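Local coordinates for oxidoreductase, short chain dehydrogenase/reductase family protein (PDB 5FYD) that catalyses the NADPH-dependent reduction of the 7-oxo group of 7-oxolithocholate to the 7beta-hydroxyl of ursodeoxycholate, at residues A[88-93]-A[116-121]; A[110-115]-A[153-158]; A[121-126]-A[138-143]; A[128-133]-A[177-182]; A[166-171]-A[228-233]. One frame throughout, in Å; residues are numbered along the deposited sequence.

How the interactions relate
Interactions 1, 3 and 4 follow helix 105-132 to its C-terminal end as it lies on the parallel sheet of a Rossmann-type domain, while interaction 2 joins the earlier part of the same helix to helix 154-173, which interaction 5 ties to strand 230-232. Interactions 1 and 3, with centres about 5 Å apart, form one core around F119, F123 and N140. The bond from N140 ND2 to T167 OG1, 3.0 Å, carries this core to interaction 5. Interaction 2 holds Y156, the probable proton acceptor, and meets interaction 3 where Y156 CE1 packs on S143 OG, whereas interaction 4 lies away from the annotated sites, its centre about 27 Å from that of interaction 2.

Interaction 1. Residues A[88-93]-A[116-121]; sequences MSYVAC and VVTFLK
In the NADP-binding Rossmann fold of this short-chain dehydrogenase, Y90 at the end of strand 85-90 lays its ring against T118 and F119 of helix 105-132. One face of the tyrosine ring is covered by F119 CA, which lies 3.7 Å from the ring centroid and 16° off its normal, a CH-pi contact. With CG anti to the backbone N (chi1 162°), the F119 ring is carried past that face and turns an edge to it. F119 CD1 stands 3.8 Å from Y90 CG, and the ring planes meet at 68°, so the pair is edge-to-face. F119 CB adds an apolar contact with Y90 CE2 at 3.8 Å. At the far end of the tyrosine, Y90 OH passes 3.5 Å from T118 CB and beside the methyl CG2, but its hydrogen bond goes to the backbone O of V114, which fixes the reach of the ring along the helix. T118 OG1 bonds chiefly to the backbone O of F67, a residue of the NADP site, with N113 O also in bonding range. The arrangement is that of a Rossmann core where a central strand ends beside the cofactor site.

Interaction 2. Residues A[110-115]-A[153-158]; sequences AMINVN and NGQYGA
A single water gripped by N115 and, twice, by Q155 links helices 105-132 and 154-173. It accepts from N115 ND2 at 2.9 Å, and donates to Q155 OE1 at 2.7 Å and to the backbone Q155 O at 2.8 Å. Since N115 ND2 remains 4.1 Å from Q155 O, the water supplies the polar link that direct contact does not. The Q155 side chain bends at chi2 (-146°) and reaches over to helix 105-132, where its amide is held from both ends: OE1 takes the water, and NE2 bonds to the backbone O of H108. M111 CB rests against this amide, about equally far from CD, OE1 and NE2. Further out, M111 folds at chi3 and brings SD to 3.8 Å from Q155 CB, with CE alongside. I112 CG1 touches Q155 OE1 at 3.5 Å; the nearby I112 N is badly angled for a hydrogen bond. An alanine in place of Q155 would probably leave the water with fewer partners, take this side-chain donor from H108 O and open a gap beside M111. The short helical segments run nearly parallel, at 21°, with their axes 10.3 Å apart and the Q155 amide, the M111 side chain and the water lying between them. N115 ND2 also bonds to L94 O, and N115 sits at a wider pi-type turn, a place consistent with the asparagine of the classical Asn-Ser-Tyr-Lys tetrad. Next to Q155 comes Y156, the probable proton acceptor, so the arrangement belongs to the helix pair that frames the short-chain dehydrogenase active site.

Interaction 3. Residues A[121-126]-A[138-143]; sequences KCFHHY and VINVSS
V138, the first residue of segment 138-143 to meet helix 105-132, touches F123 with one methyl, CG1 lying 3.8 Å from F123 CE1. That methyl stands anti to the backbone N (chi1 178°) and approaches the phenyl ring obliquely, while CG2 is turned toward the ring of F130 further along the helix. I139 takes no part in the contact with the helix, but its backbone O accepts from S89 OG and so helps bind strand 136-143 to strand 85-90. N140 brings the central feature of the contact. Its ND2 stands 3.5 Å above the plane of the F123 ring, over the centre, with distances to the ring carbons from 3.6 Å at CZ to 4.1 Å at CG. The amide and ring planes are 86° apart, so the amide meets the face upright, nitrogen first, instead of lying flat on it. F123 presents this face because its CG swings anti to the backbone N (chi1 -161°). Both ends of the amide are otherwise engaged, ND2 with T167 OG1 and OD1 with Y90 N, and these bonds fix which end faces the phenyl. Beyond N140 the strand leaves the helix: V141 O is bonded to K160 NZ, S142 OG to K160 O, and S143 is the probable transition-state stabiliser. The chemistry is that of an amino-aromatic contact: a buried amide keeps conventional partners for its nitrogen and oxygen, and the remaining positive edge of ND2 can probably gain some further stabilisation from the pi cloud of F123.

Interaction 4. Residues A[128-133]-A[177-182]; sequences RIFAAQ and TGVDVE
V179, which opens strand 179-186, packs against F130 near the C-terminal end of helix 105-132, a long helix flanking the sheet of this Rossmann fold. The apolar contact is made by two methyls straddling one point: V179 CG1 lies 3.8 Å from F130 CB, and CG2 lies 3.9 Å from the same atom. The F130 ring, with CG beside the backbone N (chi1 -62°), leads off toward V138 of the neighbouring strand, so V179 meets the base of the side chain, and CG1 stands only obliquely to the ring, at longer range. A131 adds a more distant neighbour, its N 4.0 Å from V179 CG2. Polar bonds shape the turn that delivers the valine. T177 OG1 accepts from V179 N at 3.2 Å with an N-H...O angle of 161°, an ST turn just before the strand, and T177 OG1 is also bonded to C174 O. G178 N meets D134 OD1, which ties this turn to the loop after the helix. At the helix end Q133 NE2 bonds to the backbone oxygens of R135 and M85 and lies in plane at the edge of the F130 ring. The closest approach across the contact is V179 CG2 to the backbone F130 O, 3.4 Å.

Interaction 5. Residues A[166-171]-A[228-233]; sequences MTEAVA and ELSVIA
E168 stretches its side chain past S230, overlapping CB and OG of the serine and joining helix 154-173 to strand 230-232, an outermost strand, within this chain, of the parallel Rossmann sheet. S230 OG donates to E168 OE2 at 2.8 Å, and OE2 receives it on its anti lone pair, the one away from OE1. Setting CG beside the backbone N (chi1 -71°) brings it to 3.8 Å from S230 CB, and the extended chain beyond carries OE2 to the hydroxyl. On the serine side, OG swings anti to the backbone N (chi1 -175°) to meet the acid. The second oxygen, OE1, forms a salt bridge with K165 NZ, so the carboxylate is held by a charge from its own helix and a hydroxyl from the sheet. An alanine at E168 would probably leave S230 OG without this acceptor and K165 without this countercharge. One turn further along the helix the contact becomes apolar. A171 CB faces L229, just before the strand, consistent with the small methyl letting the leucine come close. L229 CB and CD2 both lie 3.8 Å from A171 CB, and CD2 approaches A171 O to 3.7 Å.

Interaction 1. Residues A[88-93]-A[116-121]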
# COMPACT_ATOMS: atom_id res chain seq x y z
N MET A 88 -25.99 -1.46 9.54
CA MET A 88 -25.24 -1.39 8.29
C MET A 88 -24.02 -0.51 8.47
O MET A 88 -24.10 0.52 9.14
CB MET A 88 -26.10 -0.83 7.14
CG MET A 88 -25.45 -0.90 5.76
SD MET A 88 -26.18 0.27 4.56
CE MET A 88 -25.27 1.74 4.92
N SER A 89 -22.90 -0.93 7.89
CA SER A 89 -21.73 -0.05 7.76
C SER A 89 -21.20 -0.11 6.34
O SER A 89 -20.91 -1.21 5.86
CB SER A 89 -20.59 -0.42 8.72
OG SER A 89 -19.47 0.40 8.52
N TYR A 90 -21.05 1.05 5.70
CA TYR A 90 -20.37 1.14 4.43
C TYR A 90 -18.90 1.50 4.66
O TYR A 90 -18.60 2.61 5.10
CB TYR A 90 -21.03 2.14 3.49
CG TYR A 90 -20.67 1.86 2.06
CD1 TYR A 90 -21.37 0.91 1.34
CD2 TYR A 90 -19.63 2.51 1.43
CE1 TYR A 90 -21.07 0.61 0.04
CE2 TYR A 90 -19.31 2.23 0.11
CZ TYR A 90 -20.04 1.26 -0.59
OH TYR A 90 -19.76 0.93 -1.92
N VAL A 91 -18.03 0.52 4.39
CA VAL A 91 -16.60 0.61 4.64
C VAL A 91 -15.77 0.66 3.37
O VAL A 91 -14.68 1.20 3.37
CB VAL A 91 -16.10 -0.61 5.47
CG1 VAL A 91 -14.63 -0.42 5.86
CG2 VAL A 91 -16.97 -0.82 6.68
N ALA A 92 -16.27 0.10 2.27
CA ALA A 92 -15.46 -0.04 1.07
C ALA A 92 -15.08 1.31 0.51
O ALA A 92 -15.85 2.26 0.60
CB ALA A 92 -16.22 -0.80 0.02
N CYS A 93 -13.90 1.39 -0.09
CA CYS A 93 -13.47 2.60 -0.76
C CYS A 93 -12.48 2.26 -1.85
O CYS A 93 -11.70 1.31 -1.72
CB CYS A 93 -12.85 3.58 0.23
SG CYS A 93 -11.17 3.13 0.70
N VAL A 116 -19.81 6.42 -4.21
CA VAL A 116 -21.05 7.19 -4.36
C VAL A 116 -22.28 6.33 -4.65
O VAL A 116 -23.27 6.37 -3.90
CB VAL A 116 -20.90 8.30 -5.42
CG1 VAL A 116 -22.20 9.10 -5.57
CG2 VAL A 116 -19.75 9.23 -5.03
N VAL A 117 -22.27 5.61 -5.77
CA VAL A 117 -23.48 4.93 -6.23
C VAL A 117 -23.85 3.70 -5.40
O VAL A 117 -24.99 3.60 -4.90
CB VAL A 117 -23.41 4.58 -7.72
CG1 VAL A 117 -24.64 3.79 -8.16
CG2 VAL A 117 -23.22 5.86 -8.55
N THR A 118 -22.94 2.73 -5.29
CA THR A 118 -23.19 1.57 -4.44
C THR A 118 -23.41 1.99 -3.00
O THR A 118 -24.30 1.49 -2.35
CB THR A 118 -22.06 0.53 -4.52
OG1 THR A 118 -21.87 0.14 -5.89
CG2 THR A 118 -22.40 -0.70 -3.67
N PHE A 119 -22.60 2.94 -2.54
CA PHE A 119 -22.80 3.56 -1.23
C PHE A 119 -24.24 4.02 -1.03
O PHE A 119 -24.90 3.58 -0.09
CB PHE A 119 -21.86 4.74 -1.03
CG PHE A 119 -22.30 5.65 0.06
CD1 PHE A 119 -22.29 5.21 1.39
CD2 PHE A 119 -22.78 6.92 -0.21
CE1 PHE A 119 -22.71 6.04 2.40
CE2 PHE A 119 -23.19 7.75 0.82
CZ PHE A 119 -23.17 7.31 2.13
N LEU A 120 -24.72 4.89 -1.92
CA LEU A 120 -26.04 5.48 -1.73
C LEU A 120 -27.17 4.45 -1.92
O LEU A 120 -28.16 4.54 -1.22
CB LEU A 120 -26.27 6.69 -2.62
CG LEU A 120 -27.45 7.57 -2.14
CD1 LEU A 120 -27.24 8.20 -0.76
CD2 LEU A 120 -27.72 8.67 -3.15
N LYS A 121 -27.03 3.53 -2.87
CA LYS A 121 -28.03 2.48 -3.05
C LYS A 121 -28.20 1.71 -1.75
O LYS A 121 -29.33 1.49 -1.29
CB LYS A 121 -27.63 1.51 -4.18
CG LYS A 121 -27.84 2.08 -5.57
CD LYS A 121 -27.50 1.04 -6.63
CE LYS A 121 -28.00 1.46 -7.99
NZ LYS A 121 -27.80 0.32 -8.94

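Interaction 2. Residues A[110-115]-A[153-158]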
# COMPACT_ATOMS: atom_id res chain seq x y z
N ALA A 110 -15.49 3.59 -11.91
CA ALA A 110 -15.33 2.58 -10.87
C ALA A 110 -15.35 3.25 -9.50
O ALA A 110 -16.01 2.78 -8.58
CB ALA A 110 -14.03 1.79 -11.06
N MET A 111 -14.64 4.36 -9.37
CA MET A 111 -14.58 5.09 -8.09
C MET A 111 -15.94 5.67 -7.72
O MET A 111 -16.38 5.57 -6.58
CB MET A 111 -13.50 6.15 -8.10
CG MET A 111 -12.09 5.54 -8.01
SD MET A 111 -10.77 6.76 -7.88
CE MET A 111 -10.68 7.39 -9.53
N ILE A 112 -16.60 6.30 -8.68
CA ILE A 112 -17.97 6.75 -8.45
C ILE A 112 -18.88 5.61 -7.95
O ILE A 112 -19.72 5.79 -7.03
CB ILE A 112 -18.56 7.38 -9.73
CG1 ILE A 112 -18.00 8.77 -9.92
CG2 ILE A 112 -20.10 7.40 -9.68
CD1 ILE A 112 -18.24 9.34 -11.31
N ASN A 113 -18.74 4.45 -8.57
CA ASN A 113 -19.55 3.31 -8.18
C ASN A 113 -19.30 2.87 -6.74
O ASN A 113 -20.23 2.64 -5.99
CB ASN A 113 -19.34 2.16 -9.15
CG ASN A 113 -20.08 2.38 -10.43
OD1 ASN A 113 -20.91 3.29 -10.53
ND2 ASN A 113 -19.83 1.54 -11.40
N VAL A 114 -18.04 2.79 -6.36
CA VAL A 114 -17.71 2.36 -4.99
C VAL A 114 -18.09 3.43 -3.97
O VAL A 114 -18.76 3.13 -2.96
CB VAL A 114 -16.20 2.00 -4.83
CG1 VAL A 114 -15.93 1.57 -3.39
CG2 VAL A 114 -15.81 0.88 -5.78
N ASN A 115 -17.69 4.67 -4.20
CA ASN A 115 -17.76 5.68 -3.14
C ASN A 115 -19.08 6.44 -3.10
O ASN A 115 -19.42 7.05 -2.07
CB ASN A 115 -16.59 6.67 -3.28
CG ASN A 115 -15.24 5.98 -3.25
OD1 ASN A 115 -15.01 5.02 -2.50
ND2 ASN A 115 -14.33 6.47 -4.04
N ASN A 153 -5.17 12.59 -6.21
CA ASN A 153 -6.06 11.47 -5.98
C ASN A 153 -7.46 12.03 -5.68
O ASN A 153 -8.10 11.67 -4.69
CB ASN A 153 -5.54 10.61 -4.81
CG ASN A 153 -6.06 9.17 -4.85
OD1 ASN A 153 -7.07 8.86 -5.45
ND2 ASN A 153 -5.32 8.27 -4.21
N GLY A 154 -7.88 12.94 -6.54
CA GLY A 154 -9.03 13.81 -6.30
C GLY A 154 -10.32 13.10 -5.89
O GLY A 154 -11.04 13.55 -4.97
N GLN A 155 -10.61 11.98 -6.54
CA GLN A 155 -11.84 11.25 -6.21
C GLN A 155 -11.89 10.58 -4.83
O GLN A 155 -12.99 10.29 -4.33
CB GLN A 155 -12.20 10.25 -7.31
CG GLN A 155 -13.22 10.79 -8.28
CD GLN A 155 -14.16 9.72 -8.79
OE1 GLN A 155 -15.10 9.32 -8.13
NE2 GLN A 155 -13.90 9.26 -9.99
N TYR A 156 -10.73 10.34 -4.21
CA TYR A 156 -10.65 9.82 -2.82
C TYR A 156 -11.43 10.78 -1.91
O TYR A 156 -12.46 10.41 -1.32
CB TYR A 156 -9.18 9.73 -2.34
CG TYR A 156 -8.85 8.96 -1.04
CD1 TYR A 156 -9.82 8.49 -0.17
CD2 TYR A 156 -7.51 8.69 -0.71
CE1 TYR A 156 -9.50 7.78 0.97
CE2 TYR A 156 -7.16 8.00 0.45
CZ TYR A 156 -8.16 7.53 1.29
OH TYR A 156 -7.81 6.83 2.43
N GLY A 157 -10.96 12.02 -1.85
CA GLY A 157 -11.57 13.02 -1.02
C GLY A 157 -12.98 13.36 -1.48
O GLY A 157 -13.85 13.58 -0.66
N ALA A 158 -13.20 13.40 -2.80
CA ALA A 158 -14.51 13.81 -3.31
C ALA A 158 -15.57 12.79 -2.89
O ALA A 158 -16.65 13.16 -2.40
CB ALA A 158 -14.49 13.98 -4.82
O HOH W 1 -15.12 8.87 -5.49

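Interaction 3. Residues A[121-126]-A[138-143]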
# COMPACT_ATOMS: atom_id res chain seq x y z
N LYS A 121 -27.03 3.53 -2.87
CA LYS A 121 -28.03 2.48 -3.05
C LYS A 121 -28.20 1.71 -1.75
O LYS A 121 -29.33 1.49 -1.29
CB LYS A 121 -27.63 1.51 -4.18
CG LYS A 121 -27.84 2.08 -5.57
CD LYS A 121 -27.50 1.04 -6.63
CE LYS A 121 -28.00 1.46 -7.99
NZ LYS A 121 -27.80 0.32 -8.94
N CYS A 122 -27.08 1.33 -1.14
CA CYS A 122 -27.12 0.57 0.10
C CYS A 122 -27.69 1.42 1.21
O CYS A 122 -28.57 0.97 1.94
CB CYS A 122 -25.74 0.04 0.47
SG CYS A 122 -25.18 -1.28 -0.62
N PHE A 123 -27.21 2.65 1.35
CA PHE A 123 -27.66 3.53 2.44
C PHE A 123 -29.18 3.76 2.33
O PHE A 123 -29.89 3.66 3.32
CB PHE A 123 -26.95 4.86 2.35
CG PHE A 123 -26.95 5.72 3.60
CD1 PHE A 123 -27.35 5.28 4.86
CD2 PHE A 123 -26.44 7.02 3.49
CE1 PHE A 123 -27.31 6.14 5.95
CE2 PHE A 123 -26.35 7.86 4.57
CZ PHE A 123 -26.79 7.42 5.81
N HIS A 124 -29.64 4.00 1.10
CA HIS A 124 -31.06 4.23 0.86
C HIS A 124 -31.91 3.01 1.19
O HIS A 124 -32.91 3.11 1.88
CB HIS A 124 -31.28 4.62 -0.60
CG HIS A 124 -32.71 4.82 -0.97
ND1 HIS A 124 -33.41 3.93 -1.75
CD2 HIS A 124 -33.56 5.83 -0.68
CE1 HIS A 124 -34.63 4.39 -1.94
NE2 HIS A 124 -34.75 5.54 -1.30
N HIS A 125 -31.48 1.86 0.69
CA HIS A 125 -32.25 0.63 0.84
C HIS A 125 -32.40 0.26 2.32
O HIS A 125 -33.52 0.04 2.80
CB HIS A 125 -31.55 -0.44 0.04
CG HIS A 125 -32.21 -1.77 0.10
ND1 HIS A 125 -33.07 -2.22 -0.88
CD2 HIS A 125 -32.09 -2.78 0.99
CE1 HIS A 125 -33.49 -3.43 -0.56
NE2 HIS A 125 -32.89 -3.80 0.55
N TYR A 126 -31.28 0.26 3.05
CA TYR A 126 -31.33 -0.11 4.47
C TYR A 126 -31.94 0.98 5.33
O TYR A 126 -32.60 0.65 6.33
CB TYR A 126 -29.98 -0.67 4.96
CG TYR A 126 -29.70 -1.95 4.23
CD1 TYR A 126 -30.35 -3.13 4.58
CD2 TYR A 126 -28.86 -1.98 3.13
CE1 TYR A 126 -30.15 -4.30 3.86
CE2 TYR A 126 -28.65 -3.13 2.41
CZ TYR A 126 -29.30 -4.30 2.77
OH TYR A 126 -29.10 -5.47 2.06
N VAL A 138 -26.69 2.78 11.54
CA VAL A 138 -25.76 2.87 10.44
C VAL A 138 -24.53 3.62 10.92
O VAL A 138 -24.66 4.69 11.52
CB VAL A 138 -26.34 3.65 9.24
CG1 VAL A 138 -25.30 3.76 8.11
CG2 VAL A 138 -27.61 3.00 8.75
N ILE A 139 -23.35 3.06 10.67
CA ILE A 139 -22.09 3.81 10.84
C ILE A 139 -21.37 3.74 9.53
O ILE A 139 -20.94 2.67 9.13
CB ILE A 139 -21.19 3.23 11.95
CG1 ILE A 139 -21.90 3.29 13.31
CG2 ILE A 139 -19.84 3.97 11.99
CD1 ILE A 139 -21.16 2.56 14.42
N ASN A 140 -21.25 4.86 8.84
CA ASN A 140 -20.51 4.90 7.60
C ASN A 140 -19.13 5.48 7.84
O ASN A 140 -18.93 6.29 8.74
CB ASN A 140 -21.25 5.68 6.53
CG ASN A 140 -22.52 5.03 6.12
OD1 ASN A 140 -22.61 3.80 6.04
ND2 ASN A 140 -23.54 5.84 5.84
N VAL A 141 -18.18 5.05 7.03
CA VAL A 141 -16.78 5.43 7.19
C VAL A 141 -16.37 6.46 6.15
O VAL A 141 -16.51 6.23 4.94
CB VAL A 141 -15.91 4.17 7.11
CG1 VAL A 141 -14.43 4.52 7.25
CG2 VAL A 141 -16.35 3.19 8.17
N SER A 142 -15.90 7.60 6.62
CA SER A 142 -15.26 8.59 5.76
C SER A 142 -13.75 8.69 6.04
O SER A 142 -13.17 7.88 6.79
CB SER A 142 -15.97 9.94 5.90
OG SER A 142 -15.56 10.84 4.89
N SER A 143 -13.13 9.70 5.43
CA SER A 143 -11.70 9.90 5.51
C SER A 143 -11.42 11.37 5.65
O SER A 143 -12.17 12.21 5.13
CB SER A 143 -11.07 9.41 4.22
OG SER A 143 -9.68 9.67 4.23

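Interaction 4. Residues A[128-133]-A[177-182]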
# COMPACT_ATOMS: atom_id res chain seq x y z
N ARG A 128 -34.55 2.69 4.38
CA ARG A 128 -35.98 2.37 4.22
C ARG A 128 -36.43 1.30 5.18
O ARG A 128 -37.48 1.42 5.82
CB ARG A 128 -36.28 1.95 2.78
CG ARG A 128 -36.25 3.14 1.84
CD ARG A 128 -36.41 2.76 0.38
NE ARG A 128 -37.53 1.85 0.17
CZ ARG A 128 -37.47 0.68 -0.48
NH1 ARG A 128 -36.32 0.24 -1.03
NH2 ARG A 128 -38.57 -0.06 -0.58
N ILE A 129 -35.61 0.26 5.32
CA ILE A 129 -35.95 -0.83 6.24
C ILE A 129 -35.91 -0.32 7.68
O ILE A 129 -36.89 -0.50 8.44
CB ILE A 129 -35.01 -2.03 6.02
CG1 ILE A 129 -35.28 -2.67 4.64
CG2 ILE A 129 -35.18 -3.06 7.13
CD1 ILE A 129 -34.16 -3.55 4.13
N PHE A 130 -34.81 0.33 8.06
CA PHE A 130 -34.64 0.79 9.43
C PHE A 130 -35.72 1.80 9.84
O PHE A 130 -36.24 1.73 10.96
CB PHE A 130 -33.25 1.38 9.68
CG PHE A 130 -32.11 0.43 9.49
CD1 PHE A 130 -32.19 -0.92 9.83
CD2 PHE A 130 -30.89 0.90 9.00
CE1 PHE A 130 -31.09 -1.77 9.67
CE2 PHE A 130 -29.82 0.05 8.81
CZ PHE A 130 -29.91 -1.29 9.15
N ALA A 131 -36.04 2.73 8.95
CA ALA A 131 -37.03 3.76 9.25
C ALA A 131 -38.44 3.16 9.37
O ALA A 131 -39.19 3.57 10.26
CB ALA A 131 -37.01 4.86 8.20
N ALA A 132 -38.76 2.17 8.53
CA ALA A 132 -40.08 1.53 8.56
C ALA A 132 -40.34 0.77 9.86
O ALA A 132 -41.45 0.79 10.38
CB ALA A 132 -40.27 0.63 7.36
N GLN A 133 -39.31 0.14 10.41
CA GLN A 133 -39.41 -0.56 11.69
C GLN A 133 -39.03 0.33 12.88
O GLN A 133 -39.07 -0.10 14.03
CB GLN A 133 -38.56 -1.84 11.66
CG GLN A 133 -37.06 -1.64 11.56
CD GLN A 133 -36.28 -2.89 11.23
OE1 GLN A 133 -36.79 -3.83 10.62
NE2 GLN A 133 -35.02 -2.89 11.61
N THR A 177 -35.57 9.61 16.39
CA THR A 177 -36.18 8.35 15.92
C THR A 177 -35.44 7.18 16.52
O THR A 177 -34.41 7.34 17.18
CB THR A 177 -36.12 8.24 14.38
OG1 THR A 177 -34.78 7.91 13.98
CG2 THR A 177 -36.55 9.52 13.72
N GLY A 178 -35.95 5.98 16.27
CA GLY A 178 -35.31 4.74 16.71
C GLY A 178 -34.12 4.27 15.88
O GLY A 178 -33.56 3.22 16.15
N VAL A 179 -33.74 5.03 14.85
CA VAL A 179 -32.59 4.69 14.03
C VAL A 179 -31.44 5.61 14.44
O VAL A 179 -31.63 6.82 14.54
CB VAL A 179 -32.91 4.86 12.54
CG1 VAL A 179 -31.79 4.32 11.67
CG2 VAL A 179 -34.22 4.14 12.19
N ASP A 180 -30.27 5.04 14.71
CA ASP A 180 -29.07 5.80 15.10
C ASP A 180 -28.06 5.77 13.95
O ASP A 180 -27.65 4.71 13.53
CB ASP A 180 -28.42 5.22 16.34
CG ASP A 180 -29.29 5.36 17.59
OD1 ASP A 180 -30.06 6.34 17.68
OD2 ASP A 180 -29.21 4.47 18.47
N VAL A 181 -27.68 6.94 13.46
CA VAL A 181 -26.77 7.04 12.33
C VAL A 181 -25.60 7.91 12.72
O VAL A 181 -25.76 8.90 13.42
CB VAL A 181 -27.50 7.59 11.08
CG1 VAL A 181 -26.55 7.87 9.91
CG2 VAL A 181 -28.57 6.60 10.65
N GLU A 182 -24.42 7.51 12.29
CA GLU A 182 -23.17 8.21 12.57
C GLU A 182 -22.24 8.06 11.38
O GLU A 182 -22.25 7.03 10.71
CB GLU A 182 -22.51 7.62 13.81
CG GLU A 182 -21.25 8.34 14.31
CD GLU A 182 -20.47 7.47 15.28
OE1 GLU A 182 -21.09 6.74 16.09
OE2 GLU A 182 -19.23 7.47 15.18

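Interaction 5. Residues A[166-171]-A[228-233]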
# COMPACT_ATOMS: atom_id res chain seq x y z
N MET A 166 -23.52 13.23 3.14
CA MET A 166 -24.77 12.49 3.08
C MET A 166 -25.09 11.90 4.44
O MET A 166 -26.22 11.95 4.90
CB MET A 166 -24.71 11.36 2.04
CG MET A 166 -26.08 10.71 1.80
SD MET A 166 -27.13 11.89 0.90
CE MET A 166 -28.76 11.27 1.23
N THR A 167 -24.08 11.31 5.10
CA THR A 167 -24.32 10.64 6.39
C THR A 167 -24.60 11.66 7.49
O THR A 167 -25.45 11.41 8.34
CB THR A 167 -23.19 9.69 6.75
OG1 THR A 167 -22.97 8.78 5.67
CG2 THR A 167 -23.53 8.88 8.00
N GLU A 168 -23.92 12.80 7.45
CA GLU A 168 -24.19 13.88 8.41
C GLU A 168 -25.65 14.31 8.32
O GLU A 168 -26.31 14.46 9.34
CB GLU A 168 -23.27 15.08 8.20
CG GLU A 168 -21.82 14.83 8.60
CD GLU A 168 -20.92 16.03 8.42
OE1 GLU A 168 -21.13 16.83 7.48
OE2 GLU A 168 -19.96 16.19 9.20
N ALA A 169 -26.13 14.48 7.10
CA ALA A 169 -27.53 14.89 6.87
C ALA A 169 -28.50 13.88 7.45
O ALA A 169 -29.39 14.26 8.22
CB ALA A 169 -27.78 15.06 5.39
N VAL A 170 -28.28 12.61 7.14
CA VAL A 170 -29.16 11.53 7.59
C VAL A 170 -29.07 11.33 9.10
O VAL A 170 -30.09 11.06 9.75
CB VAL A 170 -28.87 10.21 6.82
CG1 VAL A 170 -29.66 9.04 7.38
CG2 VAL A 170 -29.20 10.39 5.35
N ALA A 171 -27.88 11.51 9.67
CA ALA A 171 -27.68 11.44 11.12
C ALA A 171 -28.59 12.44 11.84
O ALA A 171 -29.28 12.08 12.80
CB ALA A 171 -26.22 11.63 11.51
N GLU A 228 -23.35 11.22 19.05
CA GLU A 228 -22.72 12.21 18.16
C GLU A 228 -23.01 11.82 16.73
O GLU A 228 -23.09 10.63 16.43
CB GLU A 228 -21.22 12.28 18.42
CG GLU A 228 -20.92 12.67 19.86
CD GLU A 228 -19.46 12.94 20.12
OE1 GLU A 228 -18.76 13.42 19.22
OE2 GLU A 228 -19.02 12.68 21.26
N LEU A 229 -23.15 12.82 15.87
CA LEU A 229 -23.50 12.61 14.45
C LEU A 229 -22.27 12.34 13.57
O LEU A 229 -22.29 11.47 12.69
CB LEU A 229 -24.25 13.83 13.91
CG LEU A 229 -25.47 14.34 14.70
CD1 LEU A 229 -26.10 15.53 13.99
CD2 LEU A 229 -26.49 13.25 14.91
N SER A 230 -21.24 13.12 13.80
CA SER A 230 -20.07 13.16 12.94
C SER A 230 -18.83 13.22 13.82
O SER A 230 -18.59 14.22 14.52
CB SER A 230 -20.16 14.37 12.03
OG SER A 230 -19.09 14.39 11.10
N VAL A 231 -18.03 12.18 13.75
CA VAL A 231 -16.92 11.96 14.67
C VAL A 231 -15.68 11.80 13.84
O VAL A 231 -15.69 11.12 12.82
CB VAL A 231 -17.11 10.67 15.47
CG1 VAL A 231 -15.90 10.33 16.37
CG2 VAL A 231 -18.40 10.76 16.29
N ILE A 232 -14.61 12.45 14.27
CA ILE A 232 -13.28 12.21 13.70
C ILE A 232 -12.58 11.24 14.64
O ILE A 232 -12.47 11.51 15.82
CB ILE A 232 -12.49 13.52 13.53
CG1 ILE A 232 -13.15 14.37 12.44
CG2 ILE A 232 -11.03 13.22 13.14
CD1 ILE A 232 -12.67 15.79 12.39
N ALA A 233 -12.11 10.11 14.13
CA ALA A 233 -11.49 9.09 14.98
C ALA A 233 -10.15 9.56 15.50
O ALA A 233 -9.30 9.98 14.73
CB ALA A 233 -11.32 7.78 14.22